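Local coordinates for protein beta-galactosidase (Marinomonas sp. ef1, PDB 6Y2K) that hydrolyses terminal beta-D-galactosides as a cold-active GH42 beta-galactosidase that works as a hexamer, at residues A[6-11]-A[351-356]; A[318-323]-A[363-368]; A[410-415]-A[465-470]; A[415-420]-A[471-476]. All coordinates share one frame; numbering follows the deposited sequence. Where two conformers were deposited one is given.

Overall arrangement
Interactions 1 and 2 lie in the TIM barrel. Interaction 1 joins the first and last barrel strands where the ring of strands closes, and interaction 2 packs the loops after the seventh and eighth strands beside a bound glycerol. The two touch, their centres about 12 Å apart, and both meet a second subunit. Interactions 3 and 4 lie on the opposite side of the chain's centre, in the trimerisation domain, and share Met415: parallel strands in 3 give way to a helix start and a loop in 4. All four are largely buried. Backbone ladder and aliphatic packing dominate 3, waters and an N-cap carboxylate 4, and aromatic rings with a guanidinium or imidazole 1 and 2.

Interaction 1. Residues A[6-11]-A[351-356]; sequences CYYPEH and YFRWRQ
CG stands anti to the carbonyl carbon in both Tyr8 and His11, and the Arg353 chain bends at chi3 (-65°), so that a phenol, an imidazole and a guanidinium converge. Arg353 NH2 donates to His11 ND1 over 2.8 Å, with an N-H...N angle of 153°. The bond lies close to both flat groups' planes, and with ND1 as acceptor the imidazole is probably neutral. Tyr8 CD1 sits over the centre of one guanidinium face, 3.6 Å from Arg353 CZ. Val181 and Phe182 of a second subunit pack on His11 and Arg353.

Here the eight-stranded TIM barrel closes, the chain leaving strand 2-6 running beside the chain that leaves strand 348-352. Cys6 N donates to Tyr351 O at 2.8 Å. Cys6 O receives Trp354 N at 2.9 Å, nearly along its C=O axis. Between these bonds, the peptide before Arg353 is cis, a feature also found at the end of the eighth strand in other glycosidases with this barrel.

The Phe352 ring is approached at its rim: Cys6 CB meets Phe352 CD2 at 3.4 Å, with the sulfur near the ring plane. Tyr8 OH, hydrogen-bonded to Glu36, comes in plane to 3.2 Å from Phe352 CE2, while Arg353 CB covers a face of the same ring. Tyr7 and Trp354, each with CG anti to the backbone N, run side by side with ring planes 89° apart. Tyr7 CD1 and Trp354 CD1 are 3.8 Å apart, and the polar ends, Tyr7 OH and Trp354 NE1, both bond the carboxylate of Asp20.

Interaction 2. Residues A[318-323]-A[363-368]; sequences GPVNWA and QMHAGL. With GOL (glycerol), chain D.
One face of the His365 ring carries Val320 CG1, while its edge meets Asn321 OD1 and the glycerol hydroxyl O1. The methyl makes a CH-pi contact, Val320 CG1 lying 3.8 Å from the His365 ring centroid. The other methyl, CG2, lies over the rim of the Trp322 indole, so Val320 fills the angle between the two rings. These loops follow the seventh and eighth strands of the TIM barrel, at the end where such enzymes bind substrate.

Glycerol O1 is held in the plane of both rings, taking a hydrogen bond from Trp322 NE1 at 2.8 Å and sharing another with His365 NE2 at 2.8 Å. Glu142, Glu362 and Arg103 also bond the glycerol, which is consistent with a sugar-binding pocket. His365 is fixed in rotation from its far side, where ND1 donates in plane to a lone pair of Ala366 O at 2.9 Å.

The backbones meet through Ala366 N and Pro319 O, 2.9 Å apart and almost straight at 169°. Beside this bond, Pro319 CD touches Ala366 CB. Val320 O turns outward to Gln429 NE2 of a second subunit. Asn321 OD1, buried without a hydrogen-bonding partner in the model, rests 3.4 Å from His365 CD2.

Interaction 3. Residues A[410-415]-A[465-470]; sequences GKVALM and YELLVL
Lys411 O is gripped by two backbone N-H groups at the start of the strand pair: Glu466 N at 2.9 Å, in the carbonyl plane, and Leu467 N in a longer, weak bond. Tyr465 CA adds a C-H...O contact to the same oxygen. From there a regular parallel ladder runs on, Ala413 N to Leu467 O, Val469 N to Ala413 O at 2.8 Å, and Met415 N to Val469 O, each nearly along its C=O axis. Strands 412-415 and 467-470 are neighbours in the parallel half of the mixed sheet of the trimerisation domain, their directions 16° apart.

Val412 and Leu467 lie side by side on one sheet face, where helix 435-448 packs on Val412 and Val469. On the other face Ala413 CB sits over the centre of the Tyr465 ring, 3.6 Å from its centroid. Gly410 O meets that ring in plane, 3.4 Å from Tyr465 CE1, and the phenol OH bonds Asp454. Further along, Leu470 CD2 lies 3.6 Å from Met415 CB.

At the exposed end, a water accepts from Lys411 NZ and donates to Glu466 OE2. The opposite charges, 5.7 Å apart between Lys411 NZ and Glu466 OE2, are thus joined through solvent, leaving backbone bonds and apolar packing to hold the buried strands.

Interaction 4. Residues A[415-420]-A[471-476]; sequences MFDYDA and PAQAHI
Direct polar contacts centre on the Asp417 carboxylate, placed with CG anti to the backbone N. Its OD2 accepts from Ala420 N at 2.9 Å through the anti lone pair. Its OD1, bonded to Ser458 OG, also takes a weak bond from Gln473 NE2 at 3.3 Å, the amide standing nearly perpendicular to the carboxylate (89°). The bend of Gln473 at chi2 (61°) brings the amide there, and NE2 makes a second weak bond to His475 O.

Two waters fill out the polar network. One donates to Met415 O at 2.7 Å and to Gln473 OE1 at 2.9 Å. The other accepts from His475 N at 3.0 Å and reaches Asp417 OD2 weakly.

Van der Waals contacts are few and small. Ala420 CB points at the 471-476 loop, forming an apolar pair with Ala474 CB at 4.2 Å and lying 3.7 Å from Ala472 O. The Pro471 ring meets segment 415-420 through CD, 3.3 Å from Met415 O, while Gln473 OE1 rests against Met415 CG.

Asp417 is the N-cap of helix 418-426, whose positive end would favour a charged carboxylate. Gln473 is the centre of an inverse gamma turn. Strand 412-415 thus passes through an N-capped turn into helix 418-426, a beta-to-alpha connection beyond the C-terminal ends of parallel strands 412-415 and 467-470, as in alpha/beta folds.

Interaction 1. Residues A[6-11]-A[351-356]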
# COMPACT_ATOMS: atom_id res chain seq x y z
N CYS A 6 24.61 -34.27 -24.32
CA CYS A 6 24.86 -35.28 -23.30
C CYS A 6 23.89 -36.44 -23.55
O CYS A 6 22.69 -36.22 -23.69
CB CYS A 6 24.64 -34.69 -21.90
SG CYS A 6 25.71 -33.28 -21.56
N TYR A 7 24.43 -37.66 -23.60
CA TYR A 7 23.72 -38.84 -24.11
C TYR A 7 23.93 -40.05 -23.19
O TYR A 7 25.01 -40.22 -22.61
CB TYR A 7 24.25 -39.15 -25.51
CG TYR A 7 23.64 -40.32 -26.25
CD1 TYR A 7 22.26 -40.52 -26.29
CD2 TYR A 7 24.45 -41.21 -26.96
CE1 TYR A 7 21.71 -41.59 -26.99
CE2 TYR A 7 23.91 -42.28 -27.66
CZ TYR A 7 22.55 -42.47 -27.68
OH TYR A 7 22.03 -43.53 -28.39
N TYR A 8 22.89 -40.89 -23.07
CA TYR A 8 22.90 -42.09 -22.21
C TYR A 8 22.46 -43.32 -23.01
O TYR A 8 21.34 -43.78 -22.87
CB TYR A 8 22.06 -41.83 -20.95
CG TYR A 8 22.66 -40.66 -20.21
CD1 TYR A 8 22.28 -39.35 -20.53
CD2 TYR A 8 23.69 -40.84 -19.30
CE1 TYR A 8 22.87 -38.26 -19.91
CE2 TYR A 8 24.28 -39.76 -18.67
CZ TYR A 8 23.86 -38.47 -18.99
OH TYR A 8 24.45 -37.40 -18.39
N PRO A 9 23.36 -43.86 -23.86
CA PRO A 9 23.00 -45.06 -24.63
C PRO A 9 22.58 -46.23 -23.73
O PRO A 9 21.68 -46.99 -24.10
CB PRO A 9 24.28 -45.38 -25.40
CG PRO A 9 25.37 -44.72 -24.64
CD PRO A 9 24.77 -43.49 -24.04
N GLU A 10 23.18 -46.33 -22.54
CA GLU A 10 22.79 -47.34 -21.55
C GLU A 10 21.34 -47.21 -21.01
O GLU A 10 20.85 -48.14 -20.36
CB GLU A 10 23.82 -47.40 -20.39
CG GLU A 10 23.73 -46.31 -19.33
CD GLU A 10 24.51 -45.04 -19.63
OE1 GLU A 10 24.77 -44.71 -20.82
OE2 GLU A 10 24.84 -44.35 -18.64
N HIS A 11 20.68 -46.08 -21.25
CA HIS A 11 19.26 -45.93 -20.89
C HIS A 11 18.27 -46.37 -21.96
O HIS A 11 17.06 -46.40 -21.69
CB HIS A 11 18.96 -44.48 -20.51
CG HIS A 11 19.71 -44.00 -19.31
ND1 HIS A 11 19.65 -42.70 -18.87
CD2 HIS A 11 20.55 -44.65 -18.46
CE1 HIS A 11 20.43 -42.56 -17.81
NE2 HIS A 11 20.98 -43.73 -17.54
N TYR A 351 24.06 -29.66 -25.00
CA TYR A 351 22.78 -29.72 -24.29
C TYR A 351 22.70 -30.96 -23.41
O TYR A 351 23.56 -31.84 -23.47
CB TYR A 351 21.62 -29.70 -25.28
CG TYR A 351 21.66 -28.54 -26.25
CD1 TYR A 351 21.24 -27.27 -25.86
CD2 TYR A 351 22.11 -28.71 -27.55
CE1 TYR A 351 21.28 -26.21 -26.74
CE2 TYR A 351 22.15 -27.65 -28.44
CZ TYR A 351 21.73 -26.40 -28.03
OH TYR A 351 21.77 -25.35 -28.91
N PHE A 352 21.66 -31.03 -22.59
CA PHE A 352 21.46 -32.16 -21.69
C PHE A 352 20.01 -32.25 -21.23
O PHE A 352 19.48 -31.32 -20.62
CB PHE A 352 22.39 -32.05 -20.48
CG PHE A 352 22.03 -32.98 -19.36
CD1 PHE A 352 20.91 -32.74 -18.57
CD2 PHE A 352 22.80 -34.10 -19.09
CE1 PHE A 352 20.58 -33.59 -17.53
CE2 PHE A 352 22.47 -34.96 -18.06
CZ PHE A 352 21.36 -34.71 -17.28
N ARG A 353 19.37 -33.38 -21.53
CA ARG A 353 20.02 -34.46 -22.25
C ARG A 353 19.45 -34.61 -23.66
O ARG A 353 18.62 -33.81 -24.09
CB ARG A 353 19.88 -35.78 -21.48
CG ARG A 353 18.65 -35.85 -20.59
CD ARG A 353 18.72 -37.03 -19.63
NE ARG A 353 18.68 -38.30 -20.34
CZ ARG A 353 18.79 -39.49 -19.74
NH1 ARG A 353 18.94 -39.56 -18.43
NH2 ARG A 353 18.74 -40.60 -20.47
N TRP A 354 19.90 -35.64 -24.36
CA TRP A 354 19.43 -35.90 -25.72
C TRP A 354 17.96 -36.30 -25.73
O TRP A 354 17.18 -35.80 -26.55
CB TRP A 354 20.28 -36.99 -26.38
CG TRP A 354 19.63 -37.61 -27.58
CD1 TRP A 354 19.11 -38.87 -27.68
CD2 TRP A 354 19.43 -36.99 -28.86
NE1 TRP A 354 18.61 -39.07 -28.94
CE2 TRP A 354 18.79 -37.94 -29.68
CE3 TRP A 354 19.74 -35.73 -29.39
CZ2 TRP A 354 18.44 -37.66 -31.01
CZ3 TRP A 354 19.40 -35.46 -30.70
CH2 TRP A 354 18.76 -36.42 -31.50
N ARG A 355 17.59 -37.19 -24.83
CA ARG A 355 16.20 -37.66 -24.73
C ARG A 355 15.80 -37.74 -23.26
O ARG A 355 16.50 -38.36 -22.47
CB ARG A 355 16.10 -39.03 -25.40
CG ARG A 355 14.70 -39.63 -25.45
CD ARG A 355 14.74 -40.96 -26.19
NE ARG A 355 13.48 -41.69 -26.06
CZ ARG A 355 13.26 -42.91 -26.53
NH1 ARG A 355 14.19 -43.58 -27.20
NH2 ARG A 355 12.07 -43.47 -26.33
N GLN A 356 14.67 -37.11 -22.92
CA GLN A 356 14.15 -37.09 -21.55
C GLN A 356 13.91 -38.52 -21.07
O GLN A 356 13.24 -39.29 -21.75
CB GLN A 356 12.85 -36.28 -21.51
CG GLN A 356 12.15 -36.21 -20.16
CD GLN A 356 10.87 -35.39 -20.20
OE1 GLN A 356 10.63 -34.60 -21.13
NE2 GLN A 356 10.05 -35.55 -19.17

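Interaction 2. Residues A[318-323]-A[363-368]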
# COMPACT_ATOMS: atom_id res chain seq x y z
N GLY A 318 14.96 -27.01 -21.88
CA GLY A 318 13.54 -27.06 -21.57
C GLY A 318 13.41 -27.04 -20.05
O GLY A 318 14.39 -26.76 -19.36
N PRO A 319 12.21 -27.34 -19.53
CA PRO A 319 12.06 -27.31 -18.07
C PRO A 319 12.93 -28.37 -17.39
O PRO A 319 13.09 -29.48 -17.93
CB PRO A 319 10.57 -27.61 -17.85
CG PRO A 319 10.14 -28.32 -19.08
CD PRO A 319 10.97 -27.75 -20.20
N VAL A 320 13.50 -28.03 -16.23
CA VAL A 320 14.28 -28.96 -15.41
C VAL A 320 13.42 -29.49 -14.23
O VAL A 320 12.25 -29.14 -14.11
CB VAL A 320 15.62 -28.34 -14.94
CG1 VAL A 320 16.45 -27.88 -16.15
CG2 VAL A 320 15.42 -27.20 -13.95
N ASN A 321 14.00 -30.34 -13.38
CA ASN A 321 13.28 -31.02 -12.28
C ASN A 321 13.60 -30.48 -10.89
O ASN A 321 12.82 -30.72 -9.96
CB ASN A 321 13.64 -32.50 -12.26
CG ASN A 321 15.13 -32.73 -12.05
OD1 ASN A 321 15.92 -32.43 -12.94
ND2 ASN A 321 15.52 -33.21 -10.86
N TRP A 322 14.74 -29.81 -10.73
CA TRP A 322 15.38 -29.68 -9.40
C TRP A 322 15.16 -28.36 -8.66
O TRP A 322 15.41 -28.31 -7.46
CB TRP A 322 16.88 -30.01 -9.48
CG TRP A 322 17.65 -29.32 -10.57
CD1 TRP A 322 18.05 -29.87 -11.76
CD2 TRP A 322 18.14 -27.97 -10.56
NE1 TRP A 322 18.74 -28.94 -12.50
CE2 TRP A 322 18.82 -27.77 -11.79
CE3 TRP A 322 18.07 -26.91 -9.65
CZ2 TRP A 322 19.41 -26.56 -12.12
CZ3 TRP A 322 18.67 -25.70 -9.98
CH2 TRP A 322 19.33 -25.53 -11.21
N ALA A 323 14.68 -27.32 -9.33
CA ALA A 323 14.40 -26.05 -8.65
C ALA A 323 13.02 -26.12 -7.98
O ALA A 323 12.21 -26.98 -8.34
CB ALA A 323 14.47 -24.90 -9.62
N GLN A 363 13.27 -37.71 -14.23
CA GLN A 363 12.28 -38.03 -15.26
C GLN A 363 11.49 -36.80 -15.79
O GLN A 363 11.00 -36.83 -16.92
CB GLN A 363 11.33 -39.16 -14.82
CG GLN A 363 10.37 -38.83 -13.68
CD GLN A 363 9.68 -40.07 -13.11
OE1 GLN A 363 8.47 -40.23 -13.25
NE2 GLN A 363 10.46 -40.95 -12.47
N MET A 364 11.41 -35.72 -15.00
CA MET A 364 10.80 -34.45 -15.47
C MET A 364 11.80 -33.44 -16.07
O MET A 364 11.39 -32.32 -16.41
CB MET A 364 10.02 -33.78 -14.32
CG MET A 364 8.92 -34.64 -13.72
SD MET A 364 7.68 -35.18 -14.92
CE MET A 364 6.83 -33.65 -15.25
N HIS A 365 13.06 -33.82 -16.23
CA HIS A 365 14.07 -32.95 -16.85
C HIS A 365 14.01 -33.12 -18.36
O HIS A 365 14.25 -34.20 -18.87
CB HIS A 365 15.48 -33.29 -16.34
CG HIS A 365 16.52 -32.27 -16.67
ND1 HIS A 365 16.79 -31.87 -17.97
CD2 HIS A 365 17.40 -31.61 -15.88
CE1 HIS A 365 17.78 -30.99 -17.95
NE2 HIS A 365 18.17 -30.82 -16.70
N ALA A 366 13.71 -32.03 -19.07
CA ALA A 366 13.57 -32.06 -20.53
C ALA A 366 14.87 -32.40 -21.26
O ALA A 366 15.97 -32.33 -20.71
CB ALA A 366 13.02 -30.73 -21.03
N GLY A 367 14.71 -32.79 -22.52
CA GLY A 367 15.83 -32.99 -23.42
C GLY A 367 15.50 -32.44 -24.79
O GLY A 367 14.47 -31.78 -24.96
N LEU A 368 16.37 -32.70 -25.77
CA LEU A 368 16.08 -32.35 -27.17
C LEU A 368 14.90 -33.16 -27.69
O LEU A 368 14.16 -32.67 -28.53
CB LEU A 368 17.28 -32.57 -28.10
CG LEU A 368 18.62 -31.88 -27.85
CD1 LEU A 368 19.38 -31.69 -29.17
CD2 LEU A 368 18.50 -30.55 -27.13
C1 GOL D . 20.63 -31.56 -14.53
O1 GOL D . 19.99 -30.26 -14.63
C2 GOL D . 21.36 -31.83 -13.20
O2 GOL D . 21.78 -33.22 -13.19
C3 GOL D . 22.55 -30.87 -13.01
O3 GOL D . 23.09 -30.85 -11.67

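Interaction 3. Residues A[410-415]-A[465-470]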
# COMPACT_ATOMS: atom_id res chain seq x y z
N GLY A 410 37.99 -9.43 -22.95
CA GLY A 410 37.62 -8.03 -22.69
C GLY A 410 38.84 -7.23 -22.24
O GLY A 410 39.87 -7.80 -21.87
N LYS A 411 38.72 -5.91 -22.29
CA LYS A 411 39.75 -5.00 -21.78
C LYS A 411 39.50 -4.55 -20.34
O LYS A 411 40.30 -3.80 -19.77
CB LYS A 411 39.87 -3.78 -22.69
CG LYS A 411 40.13 -4.18 -24.13
CD LYS A 411 40.68 -3.03 -24.95
CE LYS A 411 40.97 -3.49 -26.37
NZ LYS A 411 41.88 -2.54 -27.05
N VAL A 412 38.37 -4.98 -19.78
CA VAL A 412 38.05 -4.80 -18.36
C VAL A 412 38.17 -6.15 -17.67
O VAL A 412 37.62 -7.14 -18.16
CB VAL A 412 36.62 -4.26 -18.17
CG1 VAL A 412 36.29 -4.12 -16.68
CG2 VAL A 412 36.46 -2.93 -18.88
N ALA A 413 38.90 -6.18 -16.55
CA ALA A 413 39.05 -7.38 -15.73
C ALA A 413 38.41 -7.19 -14.35
O ALA A 413 38.57 -6.14 -13.72
CB ALA A 413 40.51 -7.75 -15.59
N LEU A 414 37.68 -8.21 -13.92
CA LEU A 414 37.16 -8.32 -12.56
C LEU A 414 37.89 -9.48 -11.89
O LEU A 414 37.82 -10.61 -12.38
CB LEU A 414 35.65 -8.57 -12.61
CG LEU A 414 34.89 -8.66 -11.28
CD1 LEU A 414 33.42 -8.35 -11.51
CD2 LEU A 414 35.03 -10.02 -10.59
N MET A 415 38.60 -9.22 -10.80
CA MET A 415 39.38 -10.27 -10.12
C MET A 415 38.52 -11.03 -9.11
O MET A 415 38.06 -10.45 -8.11
CB MET A 415 40.59 -9.65 -9.40
CG MET A 415 41.51 -10.65 -8.71
SD MET A 415 43.03 -9.89 -8.10
CE MET A 415 43.89 -9.66 -9.66
N TYR A 465 44.86 -5.57 -19.66
CA TYR A 465 43.64 -4.89 -19.20
C TYR A 465 43.85 -3.39 -18.94
O TYR A 465 44.80 -2.99 -18.27
CB TYR A 465 43.10 -5.58 -17.93
CG TYR A 465 42.87 -7.06 -18.13
CD1 TYR A 465 41.96 -7.51 -19.07
CD2 TYR A 465 43.61 -8.01 -17.41
CE1 TYR A 465 41.75 -8.87 -19.27
CE2 TYR A 465 43.41 -9.37 -17.61
CZ TYR A 465 42.48 -9.79 -18.54
OH TYR A 465 42.28 -11.13 -18.77
N GLU A 466 42.94 -2.59 -19.48
CA GLU A 466 42.94 -1.14 -19.28
C GLU A 466 42.27 -0.72 -17.98
O GLU A 466 42.65 0.29 -17.38
CB GLU A 466 42.25 -0.44 -20.46
CG GLU A 466 42.91 -0.69 -21.80
CD GLU A 466 44.35 -0.19 -21.86
OE1 GLU A 466 44.77 0.69 -21.06
OE2 GLU A 466 45.08 -0.69 -22.73
N LEU A 467 41.27 -1.49 -17.54
CA LEU A 467 40.58 -1.28 -16.27
C LEU A 467 40.53 -2.60 -15.49
O LEU A 467 40.17 -3.63 -16.04
CB LEU A 467 39.16 -0.79 -16.54
CG LEU A 467 38.22 -0.60 -15.34
CD1 LEU A 467 38.75 0.46 -14.38
CD2 LEU A 467 36.83 -0.24 -15.84
N LEU A 468 40.90 -2.53 -14.22
CA LEU A 468 40.98 -3.68 -13.33
C LEU A 468 40.19 -3.38 -12.06
O LEU A 468 40.47 -2.39 -11.39
CB LEU A 468 42.44 -3.96 -12.96
CG LEU A 468 42.74 -5.07 -11.95
CD1 LEU A 468 42.17 -6.40 -12.41
CD2 LEU A 468 44.23 -5.20 -11.72
N VAL A 469 39.24 -4.26 -11.73
CA VAL A 469 38.40 -4.10 -10.55
C VAL A 469 38.59 -5.30 -9.62
O VAL A 469 38.44 -6.44 -10.06
CB VAL A 469 36.91 -3.98 -10.93
CG1 VAL A 469 36.04 -3.85 -9.68
CG2 VAL A 469 36.71 -2.79 -11.86
N LEU A 470 38.95 -5.04 -8.36
CA LEU A 470 39.04 -6.06 -7.31
C LEU A 470 37.85 -5.83 -6.36
O LEU A 470 37.92 -4.96 -5.49
CB LEU A 470 40.36 -5.96 -6.52
CG LEU A 470 41.74 -5.82 -7.18
CD1 LEU A 470 42.83 -6.39 -6.27
CD2 LEU A 470 41.87 -6.38 -8.58
O HOH W 1 43.99 -1.50 -25.14

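Interaction 4. Residues A[415-420]-A[471-476]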
# COMPACT_ATOMS: atom_id res chain seq x y z
N MET A 415 38.60 -9.22 -10.80
CA MET A 415 39.38 -10.27 -10.12
C MET A 415 38.52 -11.03 -9.11
O MET A 415 38.06 -10.45 -8.11
CB MET A 415 40.59 -9.65 -9.40
CG MET A 415 41.51 -10.65 -8.71
SD MET A 415 43.03 -9.89 -8.10
CE MET A 415 43.89 -9.66 -9.66
N PHE A 416 38.33 -12.33 -9.37
CA PHE A 416 37.59 -13.23 -8.49
C PHE A 416 38.56 -14.22 -7.83
O PHE A 416 39.32 -14.90 -8.53
CB PHE A 416 36.54 -14.00 -9.29
CG PHE A 416 35.60 -14.81 -8.43
CD1 PHE A 416 35.92 -16.11 -8.05
CD2 PHE A 416 34.41 -14.26 -7.97
CE1 PHE A 416 35.07 -16.85 -7.25
CE2 PHE A 416 33.55 -14.99 -7.17
CZ PHE A 416 33.88 -16.29 -6.81
N ASP A 417 38.52 -14.29 -6.50
CA ASP A 417 39.43 -15.11 -5.72
C ASP A 417 38.62 -16.04 -4.81
O ASP A 417 37.93 -15.56 -3.90
CB ASP A 417 40.34 -14.18 -4.89
CG ASP A 417 41.54 -14.90 -4.30
OD1 ASP A 417 42.59 -14.97 -4.97
OD2 ASP A 417 41.43 -15.36 -3.15
N TYR A 418 38.69 -17.35 -5.05
CA TYR A 418 37.98 -18.32 -4.20
C TYR A 418 38.39 -18.23 -2.72
O TYR A 418 37.56 -18.35 -1.83
CB TYR A 418 38.13 -19.75 -4.73
CG TYR A 418 37.34 -19.97 -6.00
CD1 TYR A 418 35.99 -20.34 -5.95
CD2 TYR A 418 37.93 -19.79 -7.25
CE1 TYR A 418 35.26 -20.53 -7.11
CE2 TYR A 418 37.20 -19.98 -8.42
CZ TYR A 418 35.87 -20.35 -8.34
OH TYR A 418 35.14 -20.52 -9.50
N ASP A 419 39.67 -17.97 -2.47
CA ASP A 419 40.14 -17.83 -1.10
C ASP A 419 39.48 -16.64 -0.39
O ASP A 419 39.10 -16.76 0.77
CB ASP A 419 41.67 -17.73 -1.03
CG ASP A 419 42.20 -18.10 0.33
OD1 ASP A 419 42.25 -19.31 0.63
OD2 ASP A 419 42.57 -17.18 1.10
N ALA A 420 39.34 -15.52 -1.10
CA ALA A 420 38.61 -14.35 -0.59
C ALA A 420 37.14 -14.70 -0.33
O ALA A 420 36.58 -14.33 0.71
CB ALA A 420 38.71 -13.18 -1.55
N PRO A 471 36.75 -6.58 -6.54
CA PRO A 471 35.56 -6.25 -5.74
C PRO A 471 35.77 -6.29 -4.24
O PRO A 471 35.24 -5.43 -3.53
CB PRO A 471 34.54 -7.30 -6.18
CG PRO A 471 34.93 -7.61 -7.58
CD PRO A 471 36.43 -7.59 -7.56
N ALA A 472 36.52 -7.29 -3.77
CA ALA A 472 36.79 -7.49 -2.33
C ALA A 472 37.92 -8.50 -2.15
O ALA A 472 37.71 -9.63 -1.74
CB ALA A 472 35.53 -7.95 -1.62
N GLN A 473 39.13 -8.06 -2.49
CA GLN A 473 40.30 -8.95 -2.48
C GLN A 473 40.84 -8.99 -1.05
O GLN A 473 41.80 -8.29 -0.71
CB GLN A 473 41.34 -8.45 -3.49
CG GLN A 473 42.49 -9.40 -3.77
CD GLN A 473 42.08 -10.75 -4.36
OE1 GLN A 473 41.07 -10.83 -5.04
NE2 GLN A 473 42.84 -11.80 -4.09
N ALA A 474 40.19 -9.80 -0.22
CA ALA A 474 40.35 -9.78 1.25
C ALA A 474 41.81 -9.88 1.70
O ALA A 474 42.29 -9.03 2.45
CB ALA A 474 39.51 -10.87 1.90
N HIS A 475 42.50 -10.90 1.21
CA HIS A 475 43.95 -11.02 1.38
C HIS A 475 44.67 -10.73 0.06
O HIS A 475 44.33 -11.31 -0.97
CB HIS A 475 44.33 -12.41 1.88
CG HIS A 475 45.82 -12.62 1.98
ND1 HIS A 475 46.62 -11.87 2.81
CD2 HIS A 475 46.64 -13.48 1.33
CE1 HIS A 475 47.87 -12.27 2.68
NE2 HIS A 475 47.91 -13.24 1.78
N ILE A 476 45.67 -9.85 0.13
CA ILE A 476 46.54 -9.52 -0.99
C ILE A 476 47.89 -10.18 -0.70
O ILE A 476 48.54 -9.83 0.29
CB ILE A 476 46.76 -7.99 -1.12
CG1 ILE A 476 45.43 -7.27 -1.37
CG2 ILE A 476 47.77 -7.67 -2.22
CD1 ILE A 476 45.51 -5.76 -1.25
O HOH W 2 38.40 -9.89 -5.46
O HOH W 3 41.98 -13.21 -0.62